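Local coordinates for protein tryptophane-5-halogenase (Microbispora sp. ATCC PTA-5024, PDB 5UAO) that probably chlorinates a tryptophan of a lanthipeptide at the indole C5 position, as a flavin-dependent halogenase with bound FAD, during NAI-107 biosynthesis, at residues Q145-T150 / A493-L498; L238-L243 / R327-R332. All blocks are in the same frame, centred on the assembly; numbering follows the deposited sequence.

Contacts 1 and 2 lie on opposite sides of the chain's centre, their own centres 43 Å apart and their nearest atoms about 23 Å apart, so neither touches the other. In sequence, contact 2 is nested inside the long loop that contact 1 closes: 342 residues lie between 145-150 and 493-498, against 83 between 238-243 and 327-332. The two differ in chemistry: contact 1 is a buried apolar helix pair, contact 2 a charged pair at the surface, bridged by water. In contact 2 the side chain of Arg-329 comes within about 9 Å of the bound FAD, near the cofactor but not touching it.

Contact 1 (Q145-T150 / A493-L498); sequences QAMLMT and AAARSL
Met-147 reaches from helix 144-151 to the backbone of helix 485-501 and sets its thioether between Ala-495 and Arg-496. Its CG stands anti to the carbonyl carbon (chi1 -63°), and from there the chain runs straight out, with chi3 at -179°, which carries sulfur and methyl the full length of the side chain. The sulfur has two side-chain neighbours: SD lies 3.6 Å from CB of Ala-495, an apolar contact, and 3.6 Å from CG of Arg-496. The same sulfur is 3.5 Å from the backbone N of Arg-496, evidence that it rests directly on the helix backbone. Beyond it, the Met-147 methyl CE touches CG of Arg-496 at 3.7 Å, with Ala-495 CB a little farther off at 4.1 Å. The methionine and arginine side chains thus cross at a slant, and it is the arginine's aliphatic base that does the touching.

This is helix-to-helix packing, joining helix 144-151 to helix 485-501, which lies late in the chain; the closest CA atoms, those of Met-147 and Arg-496, are 6.5 Å apart. Ala-492 and Ala-499 also touch Met-147, so the methionine meets a small-residue surface on helix 485-501. Farther out, NE of Arg-496 makes a long, weak ion pair with Glu-141. Ala-146 and Met-149 of helix 144-151 touch Val-117 of strand 116-119.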
ATOM      1  N   GLN A 145      -7.283  23.757 -11.310  1.00 26.43           N
ATOM      2  CA  GLN A 145      -6.828  24.520 -10.177  1.00 27.65           C
ATOM      3  C   GLN A 145      -5.498  25.184 -10.474  1.00 26.74           C
ATOM      4  O   GLN A 145      -5.198  26.286  -9.966  1.00 25.52           O
ATOM      5  CB  GLN A 145      -6.703  23.662  -8.927  1.00 31.11           C
ATOM      6  CG  GLN A 145      -7.933  23.558  -8.080  1.00 32.49           C
ATOM      7  CD  GLN A 145      -7.673  22.782  -6.790  1.00 31.62           C
ATOM      8  OE1 GLN A 145      -6.699  22.004  -6.679  1.00 31.74           O
ATOM      9  NE2 GLN A 145      -8.577  22.948  -5.826  1.00 33.35           N
ATOM     10  N   ALA A 146      -4.686  24.541 -11.308  1.00 26.66           N
ATOM     11  CA  ALA A 146      -3.410  25.185 -11.695  1.00 26.56           C
ATOM     12  C   ALA A 146      -3.681  26.465 -12.425  1.00 29.07           C
ATOM     13  O   ALA A 146      -2.972  27.453 -12.203  1.00 26.80           O
ATOM     14  CB  ALA A 146      -2.531  24.284 -12.522  1.00 26.22           C
ATOM     15  N   MET A 147      -4.697  26.464 -13.294  1.00 28.18           N
ATOM     16  CA  MET A 147      -5.126  27.714 -14.000  1.00 29.88           C
ATOM     17  C   MET A 147      -5.819  28.743 -13.067  1.00 29.20           C
ATOM     18  O   MET A 147      -5.608  29.934 -13.167  1.00 32.26           O
ATOM     19  CB  MET A 147      -6.025  27.390 -15.186  1.00 30.41           C
ATOM     20  CG  MET A 147      -5.365  26.580 -16.285  1.00 35.99           C
ATOM     21  SD  MET A 147      -6.571  26.010 -17.491  1.00 33.00           S
ATOM     22  CE  MET A 147      -5.532  25.094 -18.609  1.00 33.16           C
ATOM     23  N   LEU A 148      -6.629  28.285 -12.127  1.00 27.94           N
ATOM     24  CA  LEU A 148      -7.174  29.206 -11.118  1.00 28.98           C
ATOM     25  C   LEU A 148      -6.064  29.891 -10.315  1.00 27.98           C
ATOM     26  O   LEU A 148      -6.020  31.129 -10.161  1.00 25.28           O
ATOM     27  CB  LEU A 148      -8.154  28.441 -10.237  1.00 30.80           C
ATOM     28  CG  LEU A 148      -9.477  28.090 -10.943  1.00 32.67           C
ATOM     29  CD1 LEU A 148     -10.107  26.842 -10.360  1.00 31.99           C
ATOM     30  CD2 LEU A 148     -10.411  29.294 -10.732  1.00 33.85           C
ATOM     31  N   MET A 149      -5.057  29.106  -9.933  1.00 25.93           N
ATOM     32  CA  MET A 149      -3.922  29.712  -9.219  1.00 28.32           C
ATOM     33  C   MET A 149      -3.157  30.789 -10.015  1.00 27.86           C
ATOM     34  O   MET A 149      -2.860  31.872  -9.481  1.00 27.13           O
ATOM     35  CB  MET A 149      -2.989  28.629  -8.697  1.00 26.49           C
ATOM     36  CG  MET A 149      -3.582  27.744  -7.608  1.00 28.69           C
ATOM     37  SD  MET A 149      -2.280  26.623  -6.932  1.00 34.98           S
ATOM     38  CE  MET A 149      -2.479  25.402  -7.981  1.00 24.59           C
ATOM     39  N   THR A 150      -2.820  30.497 -11.257  1.00 27.97           N
ATOM     40  CA  THR A 150      -2.163  31.526 -12.081  1.00 30.66           C
ATOM     41  C   THR A 150      -3.064  32.746 -12.415  1.00 28.55           C
ATOM     42  O   THR A 150      -2.561  33.835 -12.658  1.00 26.58           O
ATOM     43  CB  THR A 150      -1.509  30.985 -13.366  1.00 31.15           C
ATOM     44  OG1 THR A 150      -2.491  30.333 -14.185  1.00 30.26           O
ATOM     45  CG2 THR A 150      -0.392  29.993 -13.001  1.00 34.52           C
ATOM     46  N   ALA A 493      -8.695  24.768 -23.173  1.00 41.96           N
ATOM     47  CA  ALA A 493      -9.464  25.998 -23.462  1.00 42.24           C
ATOM     48  C   ALA A 493     -10.764  26.055 -22.643  1.00 41.52           C
ATOM     49  O   ALA A 493     -11.067  27.094 -22.092  1.00 45.90           O
ATOM     50  CB  ALA A 493      -9.735  26.107 -24.945  1.00 44.80           C
ATOM     51  N   ALA A 494     -11.485  24.937 -22.500  1.00 41.87           N
ATOM     52  CA  ALA A 494     -12.651  24.875 -21.604  1.00 41.42           C
ATOM     53  C   ALA A 494     -12.251  25.268 -20.179  1.00 46.01           C
ATOM     54  O   ALA A 494     -12.870  26.159 -19.568  1.00 42.88           O
ATOM     55  CB  ALA A 494     -13.255  23.497 -21.586  1.00 41.68           C
ATOM     56  N   ALA A 495     -11.186  24.630 -19.671  1.00 44.79           N
ATOM     57  CA  ALA A 495     -10.635  24.949 -18.340  1.00 41.50           C
ATOM     58  C   ALA A 495     -10.201  26.429 -18.159  1.00 36.39           C
ATOM     59  O   ALA A 495     -10.526  27.036 -17.127  1.00 37.61           O
ATOM     60  CB  ALA A 495      -9.476  24.009 -17.993  1.00 39.71           C
ATOM     61  N   ARG A 496      -9.484  26.966 -19.145  1.00 37.16           N
ATOM     62  CA  ARG A 496      -9.013  28.374 -19.121  1.00 39.35           C
ATOM     63  C   ARG A 496     -10.201  29.310 -19.028  1.00 40.95           C
ATOM     64  O   ARG A 496     -10.191  30.282 -18.284  1.00 35.70           O
ATOM     65  CB  ARG A 496      -8.184  28.745 -20.364  1.00 44.02           C
ATOM     66  CG  ARG A 496      -6.814  28.072 -20.440  1.00 57.33           C
ATOM     67  CD  ARG A 496      -5.791  28.773 -21.364  1.00 60.01           C
ATOM     68  NE  ARG A 496      -5.375  27.920 -22.478  1.00 65.16           N
ATOM     69  CZ  ARG A 496      -5.987  27.820 -23.666  1.00 64.99           C
ATOM     70  NH1 ARG A 496      -7.067  28.533 -23.997  1.00 67.39           N
ATOM     71  NH2 ARG A 496      -5.479  27.003 -24.562  1.00 80.51           N
ATOM     72  N   SER A 497     -11.232  28.986 -19.795  1.00 42.20           N
ATOM     73  CA  SER A 497     -12.522  29.654 -19.720  1.00 44.73           C
ATOM     74  C   SER A 497     -13.091  29.745 -18.304  1.00 40.78           C
ATOM     75  O   SER A 497     -13.340  30.852 -17.790  1.00 41.83           O
ATOM     76  CB  SER A 497     -13.502  28.934 -20.630  1.00 52.07           C
ATOM     77  OG  SER A 497     -14.584  29.782 -20.817  1.00 54.89           O
ATOM     78  N   LEU A 498     -13.280  28.596 -17.675  1.00 39.50           N
ATOM     79  CA  LEU A 498     -13.676  28.545 -16.299  1.00 42.46           C
ATOM     80  C   LEU A 498     -12.710  29.252 -15.352  1.00 39.14           C
ATOM     81  O   LEU A 498     -13.136  29.878 -14.383  1.00 38.37           O
ATOM     82  CB  LEU A 498     -13.797  27.082 -15.837  1.00 47.22           C
ATOM     83  CG  LEU A 498     -15.011  26.280 -16.228  1.00 42.16           C
ATOM     84  CD1 LEU A 498     -14.885  24.841 -15.788  1.00 41.86           C
ATOM     85  CD2 LEU A 498     -16.237  26.944 -15.638  1.00 44.83           C
TER

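Contact 2 (L238-L243 / R327-R332)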
ATOM      1  N   LEU A 238       6.993  12.894  27.856  1.00 25.26           N
ATOM      2  CA  LEU A 238       6.662  11.525  28.150  1.00 24.54           C
ATOM      3  C   LEU A 238       7.359  10.537  27.267  1.00 27.48           C
ATOM      4  O   LEU A 238       8.023   9.601  27.783  1.00 24.93           O
ATOM      5  CB  LEU A 238       5.163  11.268  28.176  1.00 27.97           C
ATOM      6  CG  LEU A 238       4.303  12.031  29.188  1.00 30.01           C
ATOM      7  CD1 LEU A 238       4.103  13.470  28.789  1.00 32.08           C
ATOM      8  CD2 LEU A 238       2.964  11.306  29.268  1.00 30.20           C
ATOM      9  N   LEU A 239       7.256  10.743  25.947  1.00 25.97           N
ATOM     10  CA  LEU A 239       7.753   9.749  24.988  1.00 27.83           C
ATOM     11  C   LEU A 239       9.297   9.608  25.010  1.00 25.46           C
ATOM     12  O   LEU A 239       9.902   8.483  25.232  1.00 29.29           O
ATOM     13  CB  LEU A 239       7.346  10.138  23.586  1.00 28.72           C
ATOM     14  CG  LEU A 239       7.671   9.083  22.528  1.00 27.24           C
ATOM     15  CD1 LEU A 239       6.630   7.999  22.608  1.00 28.77           C
ATOM     16  CD2 LEU A 239       7.708   9.742  21.131  1.00 24.34           C
ATOM     17  N   GLU A 240       9.946  10.726  24.747  1.00 27.02           N
ATOM     18  CA  GLU A 240      11.419  10.737  24.660  1.00 24.23           C
ATOM     19  C   GLU A 240      12.017  10.773  26.048  1.00 28.28           C
ATOM     20  O   GLU A 240      12.912   9.986  26.334  1.00 28.73           O
ATOM     21  CB  GLU A 240      11.936  11.903  23.885  1.00 26.69           C
ATOM     22  CG  GLU A 240      13.401  11.846  23.517  1.00 30.27           C
ATOM     23  CD  GLU A 240      13.921  13.151  22.920  1.00 32.99           C
ATOM     24  OE1 GLU A 240      13.407  13.659  21.867  1.00 30.91           O
ATOM     25  OE2 GLU A 240      14.857  13.732  23.523  1.00 42.97           O
ATOM     26  N   LYS A 241      11.596  11.680  26.891  1.00 28.46           N
ATOM     27  CA  LYS A 241      12.373  11.909  28.107  1.00 33.61           C
ATOM     28  C   LYS A 241      12.060  10.824  29.146  1.00 35.76           C
ATOM     29  O   LYS A 241      12.964  10.203  29.641  1.00 33.22           O
ATOM     30  CB  LYS A 241      12.166  13.277  28.710  1.00 33.24           C
ATOM     31  CG  LYS A 241      12.476  14.465  27.804  1.00 38.32           C
ATOM     32  CD  LYS A 241      13.916  14.488  27.326  1.00 46.24           C
ATOM     33  CE  LYS A 241      14.346  15.920  26.982  1.00 51.13           C
ATOM     34  NZ  LYS A 241      13.639  16.462  25.786  1.00 49.37           N
ATOM     35  N   ALA A 242      10.801  10.564  29.446  1.00 29.77           N
ATOM     36  CA  ALA A 242      10.470   9.522  30.420  1.00 31.77           C
ATOM     37  C   ALA A 242      10.643   8.057  29.909  1.00 30.93           C
ATOM     38  O   ALA A 242      11.136   7.187  30.624  1.00 28.24           O
ATOM     39  CB  ALA A 242       9.073   9.719  30.983  1.00 30.14           C
ATOM     40  N   LEU A 243      10.175   7.775  28.700  1.00 29.01           N
ATOM     41  CA  LEU A 243      10.178   6.416  28.204  1.00 29.57           C
ATOM     42  C   LEU A 243      11.493   6.134  27.459  1.00 31.46           C
ATOM     43  O   LEU A 243      11.762   4.989  27.123  1.00 28.12           O
ATOM     44  CB  LEU A 243       8.946   6.175  27.370  1.00 30.85           C
ATOM     45  CG  LEU A 243       7.649   6.090  28.175  1.00 30.84           C
ATOM     46  CD1 LEU A 243       6.381   5.940  27.334  1.00 33.33           C
ATOM     47  CD2 LEU A 243       7.678   4.927  29.167  1.00 32.81           C
ATOM     48  N   ARG A 327      12.730  27.698  16.435  1.00 27.48           N
ATOM     49  CA  ARG A 327      13.756  26.691  16.114  1.00 28.60           C
ATOM     50  C   ARG A 327      13.099  25.333  16.066  1.00 25.29           C
ATOM     51  O   ARG A 327      12.028  25.100  16.671  1.00 28.58           O
ATOM     52  CB  ARG A 327      14.872  26.714  17.169  1.00 32.64           C
ATOM     53  CG  ARG A 327      15.504  28.069  17.353  1.00 36.33           C
ATOM     54  CD  ARG A 327      16.902  27.937  17.885  1.00 45.53           C
ATOM     55  NE  ARG A 327      17.555  29.245  17.916  1.00 51.82           N
ATOM     56  CZ  ARG A 327      18.400  29.721  17.014  1.00 47.74           C
ATOM     57  NH1 ARG A 327      18.800  28.997  15.969  1.00 49.94           N
ATOM     58  NH2 ARG A 327      18.894  30.937  17.208  1.00 51.12           N
ATOM     59  N   PHE A 328      13.662  24.449  15.308  1.00 24.15           N
ATOM     60  CA  PHE A 328      13.058  23.111  15.160  1.00 27.28           C
ATOM     61  C   PHE A 328      14.071  22.110  14.735  1.00 27.52           C
ATOM     62  O   PHE A 328      15.185  22.473  14.366  1.00 26.79           O
ATOM     63  CB  PHE A 328      11.883  23.133  14.179  1.00 33.48           C
ATOM     64  CG  PHE A 328      12.240  23.603  12.784  1.00 30.65           C
ATOM     65  CD1 PHE A 328      12.808  22.711  11.870  1.00 34.32           C
ATOM     66  CD2 PHE A 328      12.037  24.910  12.399  1.00 34.40           C
ATOM     67  CE1 PHE A 328      13.111  23.122  10.581  1.00 35.83           C
ATOM     68  CE2 PHE A 328      12.321  25.320  11.100  1.00 32.07           C
ATOM     69  CZ  PHE A 328      12.893  24.430  10.220  1.00 30.89           C
ATOM     70  N   ARG A 329      13.680  20.828  14.744  1.00 27.71           N
ATOM     71  CA  ARG A 329      14.526  19.794  14.175  1.00 26.49           C
ATOM     72  C   ARG A 329      13.681  18.803  13.419  1.00 25.63           C
ATOM     73  O   ARG A 329      12.518  18.547  13.762  1.00 31.87           O
ATOM     74  CB  ARG A 329      15.351  19.141  15.249  1.00 29.48           C
ATOM     75  CG  ARG A 329      14.512  18.402  16.299  1.00 30.79           C
ATOM     76  CD  ARG A 329      15.448  17.565  17.199  1.00 32.26           C
ATOM     77  NE  ARG A 329      14.686  16.819  18.183  1.00 33.82           N
ATOM     78  CZ  ARG A 329      15.214  15.971  19.059  1.00 37.93           C
ATOM     79  NH1 ARG A 329      16.518  15.706  19.073  1.00 38.47           N
ATOM     80  NH2 ARG A 329      14.429  15.348  19.889  1.00 37.62           N
ATOM     81  N   SER A 330      14.219  18.308  12.315  1.00 28.51           N
ATOM     82  CA  SER A 330      13.484  17.427  11.406  1.00 27.72           C
ATOM     83  C   SER A 330      13.858  16.012  11.729  1.00 25.87           C
ATOM     84  O   SER A 330      15.046  15.647  11.747  1.00 23.61           O
ATOM     85  CB  SER A 330      13.813  17.716   9.920  1.00 32.21           C
ATOM     86  OG  SER A 330      13.320  18.993   9.557  1.00 40.66           O
ATOM     87  N   GLY A 331      12.853  15.183  11.900  1.00 25.44           N
ATOM     88  CA  GLY A 331      13.076  13.803  12.306  1.00 24.91           C
ATOM     89  C   GLY A 331      11.881  13.251  12.981  1.00 26.46           C
ATOM     90  O   GLY A 331      10.891  13.928  13.132  1.00 25.02           O
ATOM     91  N   ARG A 332      11.966  11.985  13.343  1.00 26.16           N
ATOM     92  CA  ARG A 332      10.903  11.333  14.065  1.00 26.06           C
ATOM     93  C   ARG A 332      11.530  10.490  15.169  1.00 25.77           C
ATOM     94  O   ARG A 332      12.685  10.148  15.092  1.00 29.27           O
ATOM     95  CB  ARG A 332      10.048  10.466  13.167  1.00 25.77           C
ATOM     96  CG  ARG A 332      10.761   9.293  12.524  1.00 27.28           C
ATOM     97  CD  ARG A 332       9.738   8.298  11.975  1.00 27.18           C
ATOM     98  NE  ARG A 332      10.411   7.230  11.222  1.00 27.19           N
ATOM     99  CZ  ARG A 332      10.895   6.129  11.789  1.00 29.31           C
ATOM    100  NH1 ARG A 332      10.702   5.861  13.084  1.00 29.41           N
ATOM    101  NH2 ARG A 332      11.491   5.243  11.049  1.00 29.41           N
TER
HETATM  102  O   HOH W   1      16.847  13.678  21.376  1.00 43.10           O
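Arg-329 and Glu-240 approach from opposite directions, OE1 of Glu-240 arriving at the guanidinium edge of Arg-329, and account for essentially all of the 60 Å² buried here. Their backbones are well separated: even the closest CA atoms, those of Glu-240 and Arg-332, are 10.6 Å apart. The arginine spans its share with a chain extended from CG to NE, while Glu-240 places CG anti to the backbone N (chi1 -168°) and continues outward. The resulting salt bridge brings NH2 of Arg-329 to 2.8 Å from OE1 of Glu-240. The oxygen sits near the guanidinium plane, but the N-H...O angle of 117° makes the hydrogen bond weak. The carboxylate plane is turned 49° from the guanidinium, and a single oxygen is engaged directly. The stronger partner of OE1 is NE2 of His-333, just beyond the segment; Arg-329 adds its weak bond and its charge.

The second carboxylate oxygen is linked through water 1, which donates to OE2 of Glu-240 at 2.9 Å and accepts from NH1 of Arg-329 at 3.1 Å. Lys-241 adds a long ion pair, its NZ 3.7 Å from Glu-240 OE2. Together Glu-240, Lys-241 and Arg-329 form a surface salt-bridge network that ties helix 237-242 to the small antiparallel sheet 247-249/331-333/349-350, whose strands supply His-333 and Phe-247, the latter in a cation-pi contact with Arg-329.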